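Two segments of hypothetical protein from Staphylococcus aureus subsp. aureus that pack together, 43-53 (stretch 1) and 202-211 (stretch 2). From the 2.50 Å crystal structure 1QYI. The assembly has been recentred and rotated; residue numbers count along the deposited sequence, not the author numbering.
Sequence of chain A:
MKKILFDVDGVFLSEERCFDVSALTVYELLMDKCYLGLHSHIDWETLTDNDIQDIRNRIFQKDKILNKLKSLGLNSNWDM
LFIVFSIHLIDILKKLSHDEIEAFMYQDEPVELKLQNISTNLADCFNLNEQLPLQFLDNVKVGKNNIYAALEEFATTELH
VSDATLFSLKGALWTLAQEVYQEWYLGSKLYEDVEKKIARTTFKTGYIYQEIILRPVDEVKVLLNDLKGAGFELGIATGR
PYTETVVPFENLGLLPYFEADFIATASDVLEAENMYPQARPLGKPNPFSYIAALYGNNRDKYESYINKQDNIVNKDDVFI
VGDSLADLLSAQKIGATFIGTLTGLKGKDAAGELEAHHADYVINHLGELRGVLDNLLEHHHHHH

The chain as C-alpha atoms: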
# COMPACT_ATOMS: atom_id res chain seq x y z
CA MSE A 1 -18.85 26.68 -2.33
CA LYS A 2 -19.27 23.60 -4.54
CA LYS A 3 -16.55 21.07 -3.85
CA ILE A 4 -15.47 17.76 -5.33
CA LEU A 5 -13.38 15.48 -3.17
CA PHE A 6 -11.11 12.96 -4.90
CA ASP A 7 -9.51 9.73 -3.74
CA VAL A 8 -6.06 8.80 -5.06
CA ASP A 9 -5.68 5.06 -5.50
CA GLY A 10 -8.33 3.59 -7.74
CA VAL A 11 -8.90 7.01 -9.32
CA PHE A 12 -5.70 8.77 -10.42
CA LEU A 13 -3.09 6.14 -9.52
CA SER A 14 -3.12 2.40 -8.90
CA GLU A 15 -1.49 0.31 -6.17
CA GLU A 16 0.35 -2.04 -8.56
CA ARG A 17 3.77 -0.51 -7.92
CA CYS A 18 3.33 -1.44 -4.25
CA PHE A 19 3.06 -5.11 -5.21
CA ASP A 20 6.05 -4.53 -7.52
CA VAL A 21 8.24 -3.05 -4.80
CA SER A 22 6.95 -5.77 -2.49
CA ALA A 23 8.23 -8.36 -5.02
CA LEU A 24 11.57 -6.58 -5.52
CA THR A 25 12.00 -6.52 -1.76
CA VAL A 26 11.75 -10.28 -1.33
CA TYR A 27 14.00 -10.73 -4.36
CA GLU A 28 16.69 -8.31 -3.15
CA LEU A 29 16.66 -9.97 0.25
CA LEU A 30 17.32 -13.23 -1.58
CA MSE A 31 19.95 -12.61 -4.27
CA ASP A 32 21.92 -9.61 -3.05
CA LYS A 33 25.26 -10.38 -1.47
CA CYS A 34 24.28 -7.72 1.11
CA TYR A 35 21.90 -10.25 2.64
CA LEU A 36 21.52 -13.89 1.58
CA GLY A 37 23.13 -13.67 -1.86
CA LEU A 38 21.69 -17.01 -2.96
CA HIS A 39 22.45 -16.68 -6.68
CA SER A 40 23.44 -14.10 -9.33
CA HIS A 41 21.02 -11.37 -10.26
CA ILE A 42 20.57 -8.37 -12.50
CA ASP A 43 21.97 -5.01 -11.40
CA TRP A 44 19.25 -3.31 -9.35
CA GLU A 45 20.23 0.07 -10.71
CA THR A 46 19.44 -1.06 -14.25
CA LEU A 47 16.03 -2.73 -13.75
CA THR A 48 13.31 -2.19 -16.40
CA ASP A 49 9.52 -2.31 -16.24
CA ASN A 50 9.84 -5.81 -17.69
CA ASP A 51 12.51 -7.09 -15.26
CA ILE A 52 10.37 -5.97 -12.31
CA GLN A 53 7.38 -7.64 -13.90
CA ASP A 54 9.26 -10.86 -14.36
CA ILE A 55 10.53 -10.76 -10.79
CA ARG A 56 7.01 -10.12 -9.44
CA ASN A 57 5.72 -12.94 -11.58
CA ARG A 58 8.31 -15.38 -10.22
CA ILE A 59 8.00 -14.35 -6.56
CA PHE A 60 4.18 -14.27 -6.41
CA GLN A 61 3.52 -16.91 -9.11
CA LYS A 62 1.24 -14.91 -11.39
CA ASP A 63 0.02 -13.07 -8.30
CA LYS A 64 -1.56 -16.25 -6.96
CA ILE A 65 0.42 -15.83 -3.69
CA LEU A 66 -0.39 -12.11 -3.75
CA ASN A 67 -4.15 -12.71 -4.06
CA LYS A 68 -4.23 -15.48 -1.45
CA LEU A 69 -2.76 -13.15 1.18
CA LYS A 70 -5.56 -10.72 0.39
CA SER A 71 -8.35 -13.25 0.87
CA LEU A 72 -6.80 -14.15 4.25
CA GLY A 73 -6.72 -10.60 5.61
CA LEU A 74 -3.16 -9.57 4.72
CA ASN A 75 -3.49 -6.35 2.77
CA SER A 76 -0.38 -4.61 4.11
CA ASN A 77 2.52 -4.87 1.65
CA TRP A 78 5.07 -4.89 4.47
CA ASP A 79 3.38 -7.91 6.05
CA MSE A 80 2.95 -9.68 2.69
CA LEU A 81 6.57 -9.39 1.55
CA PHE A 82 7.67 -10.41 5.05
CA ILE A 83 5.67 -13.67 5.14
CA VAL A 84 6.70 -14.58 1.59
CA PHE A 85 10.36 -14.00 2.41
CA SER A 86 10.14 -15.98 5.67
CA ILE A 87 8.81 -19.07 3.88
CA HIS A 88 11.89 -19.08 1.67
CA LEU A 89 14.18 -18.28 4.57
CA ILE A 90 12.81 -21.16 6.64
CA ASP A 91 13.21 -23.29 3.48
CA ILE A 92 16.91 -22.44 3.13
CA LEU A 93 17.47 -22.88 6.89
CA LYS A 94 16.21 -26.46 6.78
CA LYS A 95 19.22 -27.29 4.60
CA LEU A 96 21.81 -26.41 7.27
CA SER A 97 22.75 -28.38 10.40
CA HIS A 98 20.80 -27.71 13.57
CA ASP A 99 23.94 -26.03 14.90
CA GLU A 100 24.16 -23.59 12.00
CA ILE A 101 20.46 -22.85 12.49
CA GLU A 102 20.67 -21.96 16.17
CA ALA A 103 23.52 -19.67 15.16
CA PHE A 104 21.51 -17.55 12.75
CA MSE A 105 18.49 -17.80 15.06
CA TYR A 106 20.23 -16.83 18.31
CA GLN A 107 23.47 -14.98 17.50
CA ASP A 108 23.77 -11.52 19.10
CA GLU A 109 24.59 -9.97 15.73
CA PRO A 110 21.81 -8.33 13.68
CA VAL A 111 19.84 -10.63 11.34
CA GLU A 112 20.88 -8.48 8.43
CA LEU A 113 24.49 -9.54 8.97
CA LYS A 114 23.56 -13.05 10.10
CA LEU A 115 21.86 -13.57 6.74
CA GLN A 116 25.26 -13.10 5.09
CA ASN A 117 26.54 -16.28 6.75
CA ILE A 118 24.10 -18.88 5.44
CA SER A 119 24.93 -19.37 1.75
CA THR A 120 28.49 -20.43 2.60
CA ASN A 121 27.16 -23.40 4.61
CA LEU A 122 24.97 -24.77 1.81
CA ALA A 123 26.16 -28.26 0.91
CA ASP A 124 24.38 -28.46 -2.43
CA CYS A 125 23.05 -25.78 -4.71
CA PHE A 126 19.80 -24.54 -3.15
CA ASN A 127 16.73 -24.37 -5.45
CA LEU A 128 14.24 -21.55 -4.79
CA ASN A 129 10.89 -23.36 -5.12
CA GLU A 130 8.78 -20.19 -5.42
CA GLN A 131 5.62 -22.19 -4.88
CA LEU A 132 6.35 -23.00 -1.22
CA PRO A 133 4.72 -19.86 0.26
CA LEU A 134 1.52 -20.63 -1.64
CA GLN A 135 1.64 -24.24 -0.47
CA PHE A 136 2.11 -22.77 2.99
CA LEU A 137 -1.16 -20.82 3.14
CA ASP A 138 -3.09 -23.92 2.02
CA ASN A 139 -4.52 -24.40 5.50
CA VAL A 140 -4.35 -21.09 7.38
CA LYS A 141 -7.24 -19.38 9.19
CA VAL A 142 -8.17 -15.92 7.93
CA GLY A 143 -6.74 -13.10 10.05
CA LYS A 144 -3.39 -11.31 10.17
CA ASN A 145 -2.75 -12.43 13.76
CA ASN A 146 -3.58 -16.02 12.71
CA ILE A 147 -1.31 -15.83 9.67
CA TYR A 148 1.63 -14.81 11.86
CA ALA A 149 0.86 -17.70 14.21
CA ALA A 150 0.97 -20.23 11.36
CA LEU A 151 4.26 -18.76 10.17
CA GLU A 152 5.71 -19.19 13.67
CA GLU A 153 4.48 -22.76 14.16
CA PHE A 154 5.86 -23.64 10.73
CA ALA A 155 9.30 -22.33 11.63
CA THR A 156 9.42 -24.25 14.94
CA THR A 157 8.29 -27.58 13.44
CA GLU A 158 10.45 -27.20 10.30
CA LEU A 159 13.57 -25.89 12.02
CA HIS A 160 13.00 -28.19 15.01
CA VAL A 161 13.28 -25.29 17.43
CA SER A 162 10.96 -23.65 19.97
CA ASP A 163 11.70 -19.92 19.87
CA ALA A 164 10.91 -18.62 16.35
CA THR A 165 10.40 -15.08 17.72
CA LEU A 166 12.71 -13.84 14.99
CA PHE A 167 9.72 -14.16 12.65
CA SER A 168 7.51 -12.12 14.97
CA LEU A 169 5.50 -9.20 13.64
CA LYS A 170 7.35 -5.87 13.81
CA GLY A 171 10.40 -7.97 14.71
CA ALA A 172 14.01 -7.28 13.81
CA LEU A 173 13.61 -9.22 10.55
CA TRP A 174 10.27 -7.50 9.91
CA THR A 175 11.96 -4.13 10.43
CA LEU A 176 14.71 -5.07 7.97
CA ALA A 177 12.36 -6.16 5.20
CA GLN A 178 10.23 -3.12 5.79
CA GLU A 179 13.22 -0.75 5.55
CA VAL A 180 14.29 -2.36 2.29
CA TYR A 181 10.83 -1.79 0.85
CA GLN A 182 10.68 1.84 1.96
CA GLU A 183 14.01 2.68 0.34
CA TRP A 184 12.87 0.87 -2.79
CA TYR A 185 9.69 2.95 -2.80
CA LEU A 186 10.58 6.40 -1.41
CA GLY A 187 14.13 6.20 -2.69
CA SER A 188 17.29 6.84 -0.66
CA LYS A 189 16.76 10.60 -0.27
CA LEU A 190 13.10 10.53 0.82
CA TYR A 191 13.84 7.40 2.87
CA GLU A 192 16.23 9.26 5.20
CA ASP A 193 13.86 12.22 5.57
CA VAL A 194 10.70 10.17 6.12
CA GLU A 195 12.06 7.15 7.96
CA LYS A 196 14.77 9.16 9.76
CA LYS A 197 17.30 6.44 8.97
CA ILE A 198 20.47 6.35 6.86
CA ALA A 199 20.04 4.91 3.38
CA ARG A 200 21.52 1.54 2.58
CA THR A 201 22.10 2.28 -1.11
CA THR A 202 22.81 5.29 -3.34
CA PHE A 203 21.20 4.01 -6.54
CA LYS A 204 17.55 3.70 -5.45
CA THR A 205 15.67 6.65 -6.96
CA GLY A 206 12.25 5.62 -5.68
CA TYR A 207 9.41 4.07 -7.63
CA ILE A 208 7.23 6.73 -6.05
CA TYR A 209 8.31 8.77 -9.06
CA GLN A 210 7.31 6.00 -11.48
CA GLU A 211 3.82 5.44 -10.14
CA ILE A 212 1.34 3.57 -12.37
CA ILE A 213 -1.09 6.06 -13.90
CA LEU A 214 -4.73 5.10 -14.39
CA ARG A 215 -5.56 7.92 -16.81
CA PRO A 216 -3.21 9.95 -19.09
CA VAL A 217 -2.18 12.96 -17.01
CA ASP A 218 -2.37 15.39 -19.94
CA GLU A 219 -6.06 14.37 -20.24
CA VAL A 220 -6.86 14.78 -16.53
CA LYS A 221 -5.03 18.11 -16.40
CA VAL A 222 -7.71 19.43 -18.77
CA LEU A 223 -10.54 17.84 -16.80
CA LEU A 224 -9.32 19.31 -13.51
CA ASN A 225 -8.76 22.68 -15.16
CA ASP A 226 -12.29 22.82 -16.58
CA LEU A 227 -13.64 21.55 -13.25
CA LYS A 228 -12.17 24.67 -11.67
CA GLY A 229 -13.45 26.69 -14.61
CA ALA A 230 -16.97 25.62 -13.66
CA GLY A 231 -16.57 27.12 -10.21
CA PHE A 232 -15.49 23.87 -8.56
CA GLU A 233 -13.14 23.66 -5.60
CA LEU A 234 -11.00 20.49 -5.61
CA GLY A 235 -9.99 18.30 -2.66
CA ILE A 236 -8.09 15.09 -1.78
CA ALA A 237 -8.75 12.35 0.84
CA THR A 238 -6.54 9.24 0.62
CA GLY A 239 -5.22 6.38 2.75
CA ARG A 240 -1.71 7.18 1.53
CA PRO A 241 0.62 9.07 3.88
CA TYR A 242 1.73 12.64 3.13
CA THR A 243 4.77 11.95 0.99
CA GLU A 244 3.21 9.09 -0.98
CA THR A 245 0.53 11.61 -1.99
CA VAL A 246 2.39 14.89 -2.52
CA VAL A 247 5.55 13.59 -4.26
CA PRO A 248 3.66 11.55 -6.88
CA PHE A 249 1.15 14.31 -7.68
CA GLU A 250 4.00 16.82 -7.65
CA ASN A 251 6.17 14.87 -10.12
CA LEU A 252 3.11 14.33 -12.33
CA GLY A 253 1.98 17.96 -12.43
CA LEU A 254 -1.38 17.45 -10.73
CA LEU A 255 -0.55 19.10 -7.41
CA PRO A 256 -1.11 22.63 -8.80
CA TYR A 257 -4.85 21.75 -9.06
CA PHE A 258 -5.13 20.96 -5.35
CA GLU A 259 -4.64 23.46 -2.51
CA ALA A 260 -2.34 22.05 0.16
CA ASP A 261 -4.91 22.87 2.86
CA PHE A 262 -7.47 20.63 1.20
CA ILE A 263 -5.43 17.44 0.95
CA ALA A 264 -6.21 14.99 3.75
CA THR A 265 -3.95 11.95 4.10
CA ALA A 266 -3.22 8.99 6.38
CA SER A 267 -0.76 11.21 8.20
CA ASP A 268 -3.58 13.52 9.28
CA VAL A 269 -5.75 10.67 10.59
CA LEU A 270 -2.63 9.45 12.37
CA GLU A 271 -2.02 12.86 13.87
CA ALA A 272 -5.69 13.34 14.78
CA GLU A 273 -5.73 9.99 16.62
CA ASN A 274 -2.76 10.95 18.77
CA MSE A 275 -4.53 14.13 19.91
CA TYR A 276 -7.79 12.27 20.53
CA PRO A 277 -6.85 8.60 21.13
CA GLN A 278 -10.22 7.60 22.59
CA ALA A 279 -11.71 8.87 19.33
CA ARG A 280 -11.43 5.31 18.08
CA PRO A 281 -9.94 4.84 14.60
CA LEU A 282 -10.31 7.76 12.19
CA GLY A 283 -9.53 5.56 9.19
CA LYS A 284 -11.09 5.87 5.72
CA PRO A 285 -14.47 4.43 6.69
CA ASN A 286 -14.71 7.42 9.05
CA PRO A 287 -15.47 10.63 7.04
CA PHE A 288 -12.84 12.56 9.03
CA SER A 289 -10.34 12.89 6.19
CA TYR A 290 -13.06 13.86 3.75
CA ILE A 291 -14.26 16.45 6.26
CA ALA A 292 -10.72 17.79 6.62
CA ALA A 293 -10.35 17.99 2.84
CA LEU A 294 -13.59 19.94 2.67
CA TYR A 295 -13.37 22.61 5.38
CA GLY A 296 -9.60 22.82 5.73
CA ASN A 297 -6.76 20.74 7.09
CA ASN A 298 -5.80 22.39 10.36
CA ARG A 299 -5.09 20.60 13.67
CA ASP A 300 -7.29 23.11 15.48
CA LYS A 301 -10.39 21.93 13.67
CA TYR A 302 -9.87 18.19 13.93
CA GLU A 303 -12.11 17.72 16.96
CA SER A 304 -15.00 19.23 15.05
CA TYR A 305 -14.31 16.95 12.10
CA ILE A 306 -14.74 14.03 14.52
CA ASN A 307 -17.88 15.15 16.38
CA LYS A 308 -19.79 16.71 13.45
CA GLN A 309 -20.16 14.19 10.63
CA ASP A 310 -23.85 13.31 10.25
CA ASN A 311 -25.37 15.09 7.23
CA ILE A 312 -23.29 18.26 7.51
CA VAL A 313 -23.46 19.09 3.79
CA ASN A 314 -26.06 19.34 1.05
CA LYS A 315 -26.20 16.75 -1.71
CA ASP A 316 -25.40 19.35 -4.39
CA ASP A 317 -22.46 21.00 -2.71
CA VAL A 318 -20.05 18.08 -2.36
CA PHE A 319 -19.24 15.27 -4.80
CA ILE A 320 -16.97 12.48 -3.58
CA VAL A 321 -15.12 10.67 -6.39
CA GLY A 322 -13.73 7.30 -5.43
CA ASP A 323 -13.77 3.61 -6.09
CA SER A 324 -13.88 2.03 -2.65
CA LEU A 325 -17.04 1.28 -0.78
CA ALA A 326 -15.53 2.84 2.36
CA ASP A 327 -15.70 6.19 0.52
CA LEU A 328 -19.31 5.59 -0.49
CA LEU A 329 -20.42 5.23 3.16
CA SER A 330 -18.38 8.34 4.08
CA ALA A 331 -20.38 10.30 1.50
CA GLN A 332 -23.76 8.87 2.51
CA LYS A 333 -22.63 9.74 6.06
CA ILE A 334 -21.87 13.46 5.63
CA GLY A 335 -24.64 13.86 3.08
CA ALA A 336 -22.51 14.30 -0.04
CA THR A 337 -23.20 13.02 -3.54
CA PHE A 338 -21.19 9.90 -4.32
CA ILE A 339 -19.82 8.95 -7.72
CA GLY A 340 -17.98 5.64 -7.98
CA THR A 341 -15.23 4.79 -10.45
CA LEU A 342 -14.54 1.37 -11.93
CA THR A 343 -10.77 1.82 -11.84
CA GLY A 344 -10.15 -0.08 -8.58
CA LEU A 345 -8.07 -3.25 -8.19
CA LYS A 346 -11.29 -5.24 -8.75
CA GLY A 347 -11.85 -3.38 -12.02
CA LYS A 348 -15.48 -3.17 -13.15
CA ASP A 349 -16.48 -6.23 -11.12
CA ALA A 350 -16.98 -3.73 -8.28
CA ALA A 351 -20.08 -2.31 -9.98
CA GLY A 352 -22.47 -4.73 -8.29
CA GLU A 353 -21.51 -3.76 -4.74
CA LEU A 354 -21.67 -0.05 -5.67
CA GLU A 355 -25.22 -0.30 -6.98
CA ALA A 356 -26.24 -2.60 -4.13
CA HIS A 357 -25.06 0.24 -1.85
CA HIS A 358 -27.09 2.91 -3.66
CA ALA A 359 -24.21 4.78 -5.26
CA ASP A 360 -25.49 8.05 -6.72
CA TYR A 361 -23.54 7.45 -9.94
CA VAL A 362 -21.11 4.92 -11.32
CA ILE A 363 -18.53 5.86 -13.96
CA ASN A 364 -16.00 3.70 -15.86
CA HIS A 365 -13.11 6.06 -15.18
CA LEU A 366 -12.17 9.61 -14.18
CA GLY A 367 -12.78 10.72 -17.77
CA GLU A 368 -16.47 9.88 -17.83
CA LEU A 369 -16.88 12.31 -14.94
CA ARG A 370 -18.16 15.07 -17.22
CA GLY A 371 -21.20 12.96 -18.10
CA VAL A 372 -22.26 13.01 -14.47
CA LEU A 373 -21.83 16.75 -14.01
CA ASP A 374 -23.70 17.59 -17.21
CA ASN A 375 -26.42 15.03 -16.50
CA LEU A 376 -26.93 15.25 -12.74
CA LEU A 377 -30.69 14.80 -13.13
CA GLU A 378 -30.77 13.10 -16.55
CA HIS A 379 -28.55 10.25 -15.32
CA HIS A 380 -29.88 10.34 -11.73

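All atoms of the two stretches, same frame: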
# COMPACT_ATOMS: atom_id res chain seq x y z
N ASP A 43 21.60 -6.19 -12.16
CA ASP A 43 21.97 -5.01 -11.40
C ASP A 43 20.70 -4.22 -11.08
O ASP A 43 19.98 -3.80 -11.98
CB ASP A 43 22.95 -4.16 -12.20
CG ASP A 43 23.56 -3.03 -11.38
OD1 ASP A 43 24.36 -2.26 -11.93
OD2 ASP A 43 23.25 -2.92 -10.18
N TRP A 44 20.43 -4.03 -9.80
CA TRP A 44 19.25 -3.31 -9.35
C TRP A 44 19.11 -1.95 -9.99
O TRP A 44 18.01 -1.53 -10.34
CB TRP A 44 19.31 -3.12 -7.84
CG TRP A 44 19.52 -4.37 -7.10
CD1 TRP A 44 20.40 -4.57 -6.08
CD2 TRP A 44 18.78 -5.58 -7.25
NE1 TRP A 44 20.26 -5.84 -5.58
CE2 TRP A 44 19.25 -6.48 -6.26
CE3 TRP A 44 17.73 -5.99 -8.09
CZ2 TRP A 44 18.75 -7.78 -6.13
CZ3 TRP A 44 17.23 -7.28 -7.95
CH2 TRP A 44 17.73 -8.15 -6.96
N GLU A 45 20.23 -1.26 -10.14
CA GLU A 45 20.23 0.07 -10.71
C GLU A 45 19.94 0.11 -12.21
O GLU A 45 19.90 1.18 -12.80
CB GLU A 45 21.57 0.75 -10.40
CG GLU A 45 21.61 2.20 -10.83
CD GLU A 45 22.93 2.87 -10.51
OE1 GLU A 45 23.13 4.02 -10.97
OE2 GLU A 45 23.76 2.26 -9.79
N THR A 46 19.74 -1.05 -12.82
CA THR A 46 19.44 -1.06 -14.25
C THR A 46 18.13 -1.79 -14.59
O THR A 46 17.85 -2.09 -15.75
CB THR A 46 20.61 -1.67 -15.08
OG1 THR A 46 20.93 -2.99 -14.60
CG2 THR A 46 21.83 -0.78 -14.98
N LEU A 47 17.32 -2.05 -13.57
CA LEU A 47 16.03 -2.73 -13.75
C LEU A 47 15.10 -1.99 -14.73
O LEU A 47 15.14 -0.77 -14.82
CB LEU A 47 15.31 -2.85 -12.40
CG LEU A 47 15.93 -3.73 -11.32
CD1 LEU A 47 15.31 -3.38 -9.98
CD2 LEU A 47 15.72 -5.19 -11.66
N THR A 48 14.27 -2.75 -15.44
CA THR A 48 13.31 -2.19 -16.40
C THR A 48 11.91 -2.57 -15.96
O THR A 48 11.73 -3.41 -15.07
CB THR A 48 13.49 -2.76 -17.81
OG1 THR A 48 12.90 -4.06 -17.87
CG2 THR A 48 14.97 -2.86 -18.17
N ASP A 49 10.90 -1.99 -16.60
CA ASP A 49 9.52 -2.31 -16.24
C ASP A 49 9.20 -3.78 -16.49
O ASP A 49 8.26 -4.33 -15.92
CB ASP A 49 8.56 -1.40 -17.02
CG ASP A 49 8.20 -0.15 -16.24
OD1 ASP A 49 8.97 0.23 -15.34
OD2 ASP A 49 7.15 0.47 -16.54
N ASN A 50 10.00 -4.40 -17.36
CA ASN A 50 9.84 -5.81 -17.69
C ASN A 50 10.54 -6.70 -16.67
O ASN A 50 9.99 -7.72 -16.27
CB ASN A 50 10.42 -6.09 -19.08
CG ASN A 50 10.03 -5.04 -20.09
OD1 ASN A 50 10.43 -3.87 -19.97
ND2 ASN A 50 9.24 -5.44 -21.09
N ASP A 51 11.75 -6.31 -16.26
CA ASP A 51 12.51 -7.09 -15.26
C ASP A 51 11.64 -7.22 -14.01
O ASP A 51 11.38 -8.32 -13.52
CB ASP A 51 13.82 -6.40 -14.83
CG ASP A 51 14.73 -6.04 -16.01
OD1 ASP A 51 14.97 -6.87 -16.92
OD2 ASP A 51 15.25 -4.90 -15.99
N ILE A 52 11.21 -6.06 -13.50
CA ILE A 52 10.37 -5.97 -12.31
C ILE A 52 9.15 -6.85 -12.46
O ILE A 52 8.72 -7.50 -11.51
CB ILE A 52 9.90 -4.52 -12.07
CG1 ILE A 52 11.10 -3.59 -11.92
CG2 ILE A 52 9.03 -4.45 -10.82
CD1 ILE A 52 10.73 -2.11 -11.93
N GLN A 53 8.58 -6.86 -13.65
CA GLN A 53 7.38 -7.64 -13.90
C GLN A 53 7.71 -9.12 -13.84
O GLN A 53 6.94 -9.93 -13.32
CB GLN A 53 6.78 -7.27 -15.25
CG GLN A 53 5.34 -6.79 -15.18
CD GLN A 53 5.09 -5.73 -14.09
OE1 GLN A 53 5.71 -4.66 -14.08
NE2 GLN A 53 4.17 -6.04 -13.17
N THR A 202 22.68 3.95 -2.78
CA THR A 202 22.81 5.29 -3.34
C THR A 202 22.36 5.25 -4.78
O THR A 202 22.62 6.19 -5.54
CB THR A 202 24.26 5.82 -3.33
OG1 THR A 202 25.09 4.95 -4.10
CG2 THR A 202 24.79 5.92 -1.91
N PHE A 203 21.70 4.16 -5.17
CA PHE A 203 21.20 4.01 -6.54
C PHE A 203 19.68 3.90 -6.62
O PHE A 203 19.11 3.91 -7.71
CB PHE A 203 21.85 2.78 -7.20
CG PHE A 203 21.61 1.50 -6.45
CD1 PHE A 203 20.36 0.88 -6.49
CD2 PHE A 203 22.62 0.95 -5.66
CE1 PHE A 203 20.12 -0.26 -5.73
CE2 PHE A 203 22.38 -0.19 -4.89
CZ PHE A 203 21.12 -0.80 -4.93
N LYS A 204 19.01 3.81 -5.47
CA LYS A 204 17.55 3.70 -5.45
C LYS A 204 16.88 5.08 -5.53
O LYS A 204 16.86 5.85 -4.57
CB LYS A 204 17.09 2.95 -4.20
CG LYS A 204 17.47 1.47 -4.20
CD LYS A 204 16.92 0.75 -2.97
CE LYS A 204 17.24 -0.74 -2.99
NZ LYS A 204 16.54 -1.47 -1.89
N THR A 205 16.32 5.37 -6.70
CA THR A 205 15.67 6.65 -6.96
C THR A 205 14.25 6.76 -6.40
O THR A 205 13.76 7.86 -6.15
CB THR A 205 15.66 6.91 -8.45
OG1 THR A 205 15.20 5.74 -9.13
CG2 THR A 205 17.08 7.21 -8.93
N GLY A 206 13.60 5.62 -6.21
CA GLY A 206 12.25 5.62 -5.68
C GLY A 206 11.14 5.49 -6.70
O GLY A 206 10.84 6.43 -7.45
N TYR A 207 10.50 4.33 -6.71
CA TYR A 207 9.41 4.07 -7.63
C TYR A 207 8.19 4.91 -7.31
O TYR A 207 7.12 4.70 -7.88
CB TYR A 207 9.07 2.58 -7.61
CG TYR A 207 10.14 1.74 -8.25
CD1 TYR A 207 10.24 1.65 -9.64
CD2 TYR A 207 11.12 1.12 -7.48
CE1 TYR A 207 11.28 0.95 -10.25
CE2 TYR A 207 12.16 0.42 -8.08
CZ TYR A 207 12.23 0.35 -9.47
OH TYR A 207 13.27 -0.32 -10.07
N ILE A 208 8.34 5.85 -6.39
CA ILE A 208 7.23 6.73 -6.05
C ILE A 208 7.13 7.70 -7.21
O ILE A 208 6.07 8.25 -7.49
CB ILE A 208 7.50 7.51 -4.73
CG1 ILE A 208 6.25 8.27 -4.31
CG2 ILE A 208 8.65 8.52 -4.91
CD1 ILE A 208 6.36 8.90 -2.94
N TYR A 209 8.25 7.89 -7.90
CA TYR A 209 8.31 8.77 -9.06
C TYR A 209 7.89 8.06 -10.35
O TYR A 209 7.73 8.70 -11.37
CB TYR A 209 9.73 9.31 -9.21
CG TYR A 209 10.17 10.17 -8.06
CD1 TYR A 209 9.72 11.48 -7.93
CD2 TYR A 209 11.08 9.68 -7.12
CE1 TYR A 209 10.20 12.29 -6.89
CE2 TYR A 209 11.55 10.47 -6.09
CZ TYR A 209 11.11 11.78 -5.98
OH TYR A 209 11.61 12.59 -4.97
N GLN A 210 7.72 6.74 -10.29
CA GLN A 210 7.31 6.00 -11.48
C GLN A 210 6.02 5.27 -11.17
O GLN A 210 5.86 4.09 -11.50
CB GLN A 210 8.38 4.99 -11.89
CG GLN A 210 9.79 5.52 -11.76
CD GLN A 210 10.81 4.64 -12.42
OE1 GLN A 210 12.01 4.80 -12.21
NE2 GLN A 210 10.35 3.70 -13.25
N GLU A 211 5.11 5.98 -10.53
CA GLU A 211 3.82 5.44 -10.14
C GLU A 211 2.98 5.11 -11.38
O GLU A 211 3.04 5.81 -12.40
CB GLU A 211 3.11 6.45 -9.23
CG GLU A 211 2.08 5.87 -8.26
CD GLU A 211 2.70 5.24 -7.00
OE1 GLU A 211 3.46 5.92 -6.29
OE2 GLU A 211 2.41 4.07 -6.72
O HOH W 1 13.49 0.82 -12.49
O HOH W 2 11.59 1.32 -14.91

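No direct hydrogen bond crosses between these two stretches; their polar links run through two ordered waters. Water 1 donates to Leu47 O at 3.3 Å and lies 2.7 Å from Tyr207 OH, a hydrogen bond whose direction the geometry leaves open. Water 2 donates to Asp49 OD1 at 2.9 Å and accepts from Gln210 NE2 at 3.2 Å. It thereby joins a carboxylate and an amide that stand too far apart to bond directly, with Asp49 OD1 and Gln210 NE2 separated by 4.3 Å.

The direct contacts are mainly apolar, and the buried surface is small, 305 Å² summed over both sides. Phe203 contributes the largest share, 86 Å². Its chi1 of 58° (p) places the ring beside the 3-10 segment, where Phe203 CE1 comes within 3.6 Å of Trp44 CB. The approach to both the Trp44 and Phe203 rings is oblique; the 3.6 Å separation of Phe203 CE1 and Trp44 CB is that of van der Waals packing. Glu45, extended with chi1 and chi2 both t, reaches back along the same residue, bringing Glu45 OE2 to 3.3 Å from Phe203 CB.

Tyr207 forms the second apolar centre. Tyr207 CE1 lies 3.5 Å from Ile52 CD1, again obliquely to the ring, while Tyr207 OH lies 3.7 Å from Leu47 CD1. The same side chain thus packs against aliphatic groups and reaches water 1.

Each stretch also has local bonds of its own. Thr48 caps the helix that follows: Thr48 OG1 accepts from Asn50 N and Asp51 N, each at 3.0 Å, while Thr48 N donates back to Asp51 OD2 at a very short 2.4 Å. In stretch 2, Tyr207 occupies the second position of a type I turn closed by Tyr209 N to Gly206 O at 3.0 Å. Gly206, at phi/psi 99/108, adopts backbone angles that would jam a CB against the preceding carbonyl.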